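Local coordinates for protein zinc chaperone AztD (Citrobacter koseri, PDB 6CMK) that acts as a periplasmic zinc chaperone, binding zinc ions and handing one of them directly to the solute-binding protein AztC of the AztABCD transport system, at residues 173-178 and 236-241; 312-317 and 355-360. All coordinates share one frame; numbering follows the deposited sequence.

Interaction 1 (173-178 and 236-241); sequences VPYDNY and ITQKNA
Gln238 grips the backbone of Asp176 in a polar contact between turns of two consecutive blades of the beta propeller. Segment 173-178 turns from strand 172-174 into strand 178-183, closed by a backbone bond from Tyr175 N to Tyr178 O, while 236-241 leads out of strand 232-237. The primary amide meets Asp176 at two points. Gln238 OE1 accepts Asp176 N at 2.8 Å in a nearly straight bond (N-H...O 162°), the donor lying on a lone pair in the carbonyl plane. Gln238 NE2 in turn donates to Asp176 O at 3.0 Å, again on a lone pair, with that oxygen only 8° out of the amide plane. The other NE2 hydrogen goes to Ala241 O at 2.9 Å within its own turn. An extended side chain delivers the amide: CG is anti to the backbone N (chi1 -177°) and CD anti to CA.

Tyr175 slides past Gln238 in the opposite direction, with its CD1 3.6 Å from Gln238 CB. OE1 lies at the edge of the ring, near its plane. Further along, Ile236 CG2 presses tightly on the phenol end of Tyr175, 3.4 Å from CZ and 3.0 Å from OH, and a water joins Tyr175 OH to Ile236 O.

Around this, Asp176 OD1 forms a salt bridge with Lys133, and Asn240 ND2 bonds to Leu293 O of the second subunit. With both amide hydrogens and OE1 engaged by backbone groups nearly in the amide plane, the Gln238 amide is fixed in rotation and joins two turns whose backbones share no direct hydrogen bond.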
loop_
_atom_site.group_PDB
_atom_site.type_symbol
_atom_site.label_atom_id
_atom_site.label_comp_id
_atom_site.label_asym_id
_atom_site.label_seq_id
_atom_site.Cartn_x
_atom_site.Cartn_y
_atom_site.Cartn_z
ATOM N N VAL B 173 -18.154 4.945 11.232
ATOM C CA VAL B 173 -17.164 4.648 10.209
ATOM C C VAL B 173 -16.771 5.969 9.554
ATOM O O VAL B 173 -17.639 6.682 9.038
ATOM C CB VAL B 173 -17.704 3.659 9.165
ATOM C CG1 VAL B 173 -16.592 3.265 8.207
ATOM C CG2 VAL B 173 -18.295 2.435 9.848
ATOM N N PRO B 174 -15.474 6.349 9.552
ATOM C CA PRO B 174 -15.100 7.674 9.051
ATOM C C PRO B 174 -14.839 7.697 7.551
ATOM O O PRO B 174 -14.142 6.824 7.014
ATOM C CB PRO B 174 -13.838 7.988 9.853
ATOM C CG PRO B 174 -13.178 6.650 10.024
ATOM C CD PRO B 174 -14.309 5.635 10.121
ATOM N N TYR B 175 -15.414 8.685 6.876
ATOM C CA TYR B 175 -15.267 8.911 5.439
ATOM C C TYR B 175 -14.778 10.337 5.190
ATOM O O TYR B 175 -14.575 11.115 6.118
ATOM C CB TYR B 175 -16.589 8.604 4.719
ATOM C CG TYR B 175 -16.791 7.116 4.669
ATOM C CD1 TYR B 175 -16.116 6.354 3.738
ATOM C CD2 TYR B 175 -17.558 6.460 5.619
ATOM C CE1 TYR B 175 -16.232 4.999 3.703
ATOM C CE2 TYR B 175 -17.679 5.095 5.594
ATOM C CZ TYR B 175 -17.007 4.363 4.632
ATOM O OH TYR B 175 -17.092 2.989 4.598
ATOM N N ASP B 176 -14.532 10.664 3.923
ATOM C CA ASP B 176 -14.108 12.014 3.565
ATOM C C ASP B 176 -15.315 12.930 3.636
ATOM O O ASP B 176 -16.241 12.800 2.830
ATOM C CB ASP B 176 -13.505 12.045 2.171
ATOM C CG ASP B 176 -12.279 11.184 2.052
ATOM O OD1 ASP B 176 -11.513 11.101 3.037
ATOM O OD2 ASP B 176 -12.084 10.597 0.959
ATOM N N ASN B 177 -15.311 13.836 4.607
ATOM C CA ASN B 177 -16.349 14.848 4.796
ATOM C C ASN B 177 -17.673 14.256 5.261
ATOM O O ASN B 177 -18.680 14.990 5.319
ATOM C CB ASN B 177 -16.559 15.650 3.509
ATOM C CG ASN B 177 -15.269 16.268 3.000
ATOM O OD1 ASN B 177 -14.568 16.940 3.744
ATOM N ND2 ASN B 177 -14.934 16.003 1.742
ATOM N N TYR B 178 -17.694 12.969 5.620
ATOM C CA TYR B 178 -18.892 12.252 6.043
ATOM C C TYR B 178 -18.503 11.174 7.048
ATOM O O TYR B 178 -17.328 10.837 7.206
ATOM C CB TYR B 178 -19.613 11.588 4.862
ATOM C CG TYR B 178 -20.120 12.535 3.804
ATOM C CD1 TYR B 178 -21.360 13.145 3.932
ATOM C CD2 TYR B 178 -19.364 12.822 2.680
ATOM C CE1 TYR B 178 -21.829 14.014 2.964
ATOM C CE2 TYR B 178 -19.822 13.686 1.715
ATOM C CZ TYR B 178 -21.056 14.277 1.863
ATOM O OH TYR B 178 -21.519 15.139 0.904
ATOM N N ILE B 236 -20.273 -0.582 2.483
ATOM C CA ILE B 236 -20.074 0.858 2.320
ATOM C C ILE B 236 -18.841 1.100 1.462
ATOM O O ILE B 236 -17.789 0.501 1.693
ATOM C CB ILE B 236 -19.907 1.568 3.681
ATOM C CG1 ILE B 236 -20.995 1.131 4.679
ATOM C CG2 ILE B 236 -19.938 3.088 3.506
ATOM C CD1 ILE B 236 -20.660 1.496 6.105
ATOM N N THR B 237 -18.968 2.012 0.496
ATOM C CA THR B 237 -17.842 2.496 -0.296
ATOM C C THR B 237 -17.976 4.002 -0.446
ATOM O O THR B 237 -19.075 4.549 -0.346
ATOM C CB THR B 237 -17.799 1.884 -1.695
ATOM O OG1 THR B 237 -19.044 2.135 -2.347
ATOM C CG2 THR B 237 -17.553 0.385 -1.644
ATOM N N GLN B 238 -16.849 4.671 -0.703
ATOM C CA GLN B 238 -16.875 6.092 -1.025
ATOM C C GLN B 238 -15.919 6.356 -2.170
ATOM O O GLN B 238 -14.766 5.920 -2.134
ATOM C CB GLN B 238 -16.478 6.976 0.160
ATOM C CG GLN B 238 -16.594 8.472 -0.180
ATOM C CD GLN B 238 -16.164 9.380 0.946
ATOM O OE1 GLN B 238 -15.220 9.091 1.674
ATOM N NE2 GLN B 238 -16.861 10.498 1.091
ATOM N N LYS B 239 -16.396 7.090 -3.164
ATOM C CA LYS B 239 -15.502 7.592 -4.197
ATOM C C LYS B 239 -15.394 9.104 -4.040
ATOM O O LYS B 239 -14.816 9.570 -3.053
ATOM C CB LYS B 239 -15.991 7.118 -5.561
ATOM C CG LYS B 239 -15.782 5.605 -5.671
ATOM C CD LYS B 239 -16.163 5.043 -7.019
ATOM C CE LYS B 239 -16.412 3.543 -6.929
ATOM N NZ LYS B 239 -15.193 2.775 -6.539
ATOM N N ASN B 240 -15.942 9.891 -4.957
ATOM C CA ASN B 240 -15.761 11.335 -4.887
ATOM C C ASN B 240 -17.066 12.049 -4.558
ATOM O O ASN B 240 -17.285 13.190 -4.963
ATOM C CB ASN B 240 -15.139 11.840 -6.183
ATOM C CG ASN B 240 -13.660 11.497 -6.262
ATOM O OD1 ASN B 240 -12.906 11.775 -5.327
ATOM N ND2 ASN B 240 -13.253 10.856 -7.342
ATOM N N ALA B 241 -17.915 11.381 -3.786
ATOM C CA ALA B 241 -19.189 11.918 -3.343
ATOM C C ALA B 241 -19.436 11.393 -1.933
ATOM O O ALA B 241 -18.519 10.947 -1.233
ATOM C CB ALA B 241 -20.305 11.536 -4.326
HETATM O O HOH W 1 -15.337 1.902 2.812
HETATM O O HOH W 2 -13.664 11.270 -1.129
#

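Interaction 2 (312-317 and 355-360); sequences FAYVFT and IAVADN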
loop_
_atom_site.group_PDB
_atom_site.type_symbol
_atom_site.label_atom_id
_atom_site.label_comp_id
_atom_site.label_asym_id
_atom_site.label_seq_id
_atom_site.Cartn_x
_atom_site.Cartn_y
_atom_site.Cartn_z
ATOM N N PHE B 312 -5.166 -16.843 3.580
ATOM C CA PHE B 312 -5.396 -17.532 4.843
ATOM C C PHE B 312 -5.970 -16.600 5.903
ATOM O O PHE B 312 -5.696 -15.394 5.921
ATOM C CB PHE B 312 -4.102 -18.155 5.366
ATOM C CG PHE B 312 -3.631 -19.323 4.546
ATOM C CD1 PHE B 312 -4.409 -20.458 4.442
ATOM C CD2 PHE B 312 -2.422 -19.280 3.874
ATOM C CE1 PHE B 312 -3.997 -21.535 3.685
ATOM C CE2 PHE B 312 -2.000 -20.356 3.113
ATOM C CZ PHE B 312 -2.790 -21.485 3.020
ATOM N N ALA B 313 -6.770 -17.192 6.794
ATOM C CA ALA B 313 -7.168 -16.580 8.055
ATOM C C ALA B 313 -7.050 -17.650 9.132
ATOM O O ALA B 313 -6.832 -18.823 8.841
ATOM C CB ALA B 313 -8.593 -16.023 8.011
ATOM N N TYR B 314 -7.180 -17.244 10.386
ATOM C CA TYR B 314 -7.047 -18.180 11.498
ATOM C C TYR B 314 -8.204 -18.031 12.472
ATOM O O TYR B 314 -8.636 -16.921 12.767
ATOM C CB TYR B 314 -5.722 -17.970 12.247
ATOM C CG TYR B 314 -4.578 -17.971 11.290
ATOM C CD1 TYR B 314 -4.214 -19.134 10.631
ATOM C CD2 TYR B 314 -3.912 -16.801 10.982
ATOM C CE1 TYR B 314 -3.197 -19.123 9.709
ATOM C CE2 TYR B 314 -2.899 -16.781 10.068
ATOM C CZ TYR B 314 -2.540 -17.942 9.441
ATOM O OH TYR B 314 -1.525 -17.914 8.513
ATOM N N VAL B 315 -8.702 -19.165 12.959
ATOM C CA VAL B 315 -9.726 -19.198 13.998
ATOM C C VAL B 315 -9.189 -20.014 15.160
ATOM O O VAL B 315 -8.640 -21.104 14.959
ATOM C CB VAL B 315 -11.049 -19.806 13.500
ATOM C CG1 VAL B 315 -12.162 -19.538 14.514
ATOM C CG2 VAL B 315 -11.421 -19.281 12.136
ATOM N N PHE B 316 -9.341 -19.489 16.369
ATOM C CA PHE B 316 -9.019 -20.236 17.576
ATOM C C PHE B 316 -10.318 -20.726 18.199
ATOM O O PHE B 316 -11.286 -19.970 18.303
ATOM C CB PHE B 316 -8.251 -19.371 18.579
ATOM C CG PHE B 316 -7.585 -20.163 19.672
ATOM C CD1 PHE B 316 -8.243 -20.424 20.855
ATOM C CD2 PHE B 316 -6.306 -20.654 19.499
ATOM C CE1 PHE B 316 -7.635 -21.161 21.853
ATOM C CE2 PHE B 316 -5.691 -21.389 20.490
ATOM C CZ PHE B 316 -6.359 -21.644 21.669
ATOM N N THR B 317 -10.341 -21.994 18.604
ATOM C CA THR B 317 -11.551 -22.612 19.126
ATOM C C THR B 317 -11.339 -23.026 20.579
ATOM O O THR B 317 -10.208 -23.122 21.064
ATOM C CB THR B 317 -11.976 -23.824 18.269
ATOM O OG1 THR B 317 -10.834 -24.629 17.936
ATOM C CG2 THR B 317 -12.659 -23.368 16.980
ATOM N N ILE B 355 -5.332 -14.094 18.861
ATOM C CA ILE B 355 -4.375 -14.342 17.782
ATOM C C ILE B 355 -3.872 -13.017 17.218
ATOM O O ILE B 355 -4.654 -12.083 17.004
ATOM C CB ILE B 355 -5.008 -15.157 16.632
ATOM C CG1 ILE B 355 -5.892 -16.317 17.103
ATOM C CG2 ILE B 355 -3.922 -15.660 15.701
ATOM C CD1 ILE B 355 -6.841 -16.798 15.986
ATOM N N ALA B 356 -2.573 -12.952 16.923
ATOM C CA ALA B 356 -2.014 -11.919 16.052
ATOM C C ALA B 356 -1.055 -12.554 15.054
ATOM O O ALA B 356 -0.577 -13.669 15.246
ATOM C CB ALA B 356 -1.273 -10.826 16.840
ATOM N N VAL B 357 -0.764 -11.819 13.978
ATOM C CA VAL B 357 0.176 -12.275 12.955
ATOM C C VAL B 357 1.223 -11.192 12.731
ATOM O O VAL B 357 0.878 -10.021 12.562
ATOM C CB VAL B 357 -0.531 -12.599 11.624
ATOM C CG1 VAL B 357 0.478 -13.174 10.625
ATOM C CG2 VAL B 357 -1.676 -13.575 11.833
ATOM N N ALA B 358 2.498 -11.589 12.710
ATOM C CA ALA B 358 3.595 -10.684 12.395
ATOM C C ALA B 358 4.612 -11.435 11.552
ATOM O O ALA B 358 5.055 -12.521 11.938
ATOM C CB ALA B 358 4.275 -10.137 13.655
ATOM N N ASP B 359 4.978 -10.851 10.408
ATOM C CA ASP B 359 5.990 -11.408 9.503
ATOM C C ASP B 359 5.557 -12.828 9.147
ATOM O O ASP B 359 4.449 -13.006 8.617
ATOM C CB ASP B 359 7.369 -11.283 10.160
ATOM C CG ASP B 359 8.503 -11.337 9.157
ATOM O OD1 ASP B 359 8.251 -11.106 7.955
ATOM O OD2 ASP B 359 9.646 -11.614 9.569
ATOM N N ASN B 360 6.362 -13.846 9.419
ATOM C CA ASN B 360 6.012 -15.216 9.066
ATOM C C ASN B 360 5.655 -16.041 10.297
ATOM O O ASN B 360 5.852 -17.257 10.321
ATOM C CB ASN B 360 7.160 -15.851 8.290
ATOM C CG ASN B 360 7.448 -15.114 6.994
ATOM O OD1 ASN B 360 6.549 -14.509 6.393
ATOM N ND2 ASN B 360 8.705 -15.144 6.560
#
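Strands 312-317 and 355-358, which meet through Tyr314, Phe316, Ile355 and Val357, run roughly antiparallel (150° between their directions), but their axes come no closer than 8.7 Å and no hydrogen bond joins them. That spacing marks two sheets packed against each other: in this beta propeller, 312-317 is the second strand of one blade and 355-358 the first strand of the next. The contact is buried and apolar, formed by alternate residues on the facing sides, while Ala313, Val315 and Ala356 direct their CB atoms away.

Ile355 contacts the opposite strand through its terminal methyl. Its CD1, anti to CA (chi2 162°), settles over the opposite backbone between two side-chain bases, 4.1 Å from Tyr314 CB and 3.9 Å from Phe316 CB. The same methyl is 3.7 Å from Tyr314 O, so it rests on main chain as well as side chains. Phe316 takes part through its CB: its CG is anti to the backbone N (chi1 -165°), the ring leads away, and the side chain touches Thr339, Pro353 and Val364. Tyr314 instead sends its ring across to Val357, the two side chains crossing at about a right angle.

Tyr314 OH is hydrogen-bonded to Asp306 OD2, which fixes the far end of the ring, and Ile355 N is hydrogen-bonded to His302 ND1, a further tie to the neighbouring blade through its strand 300-305. At the other end of the patch, Val357 CG2 lies beside the CD2-CE2 bond of the tyrosine, 3.9 Å from Tyr314 CE2 and 4.0 Å from Tyr314 CD2.

Overall arrangement
Both interactions join consecutive blades of one propeller, but different pairs, on opposite sides of the chain's centre: their own centres are 30 Å apart, nearest atoms about 20 Å, and they follow one another in series along the chain. Interaction 2 is the more central, its centre 13 Å from the centre of the chain, and every touching residue in it is buried. Its chemistry is accordingly methyl and ring packing between strands. Interaction 1, farther out and only partly buried, lies where strands give way to turns, and there a side-chain amide bonded to backbone groups is added to a tyrosine-isoleucine contact. Both lie away from the annotated zinc sites.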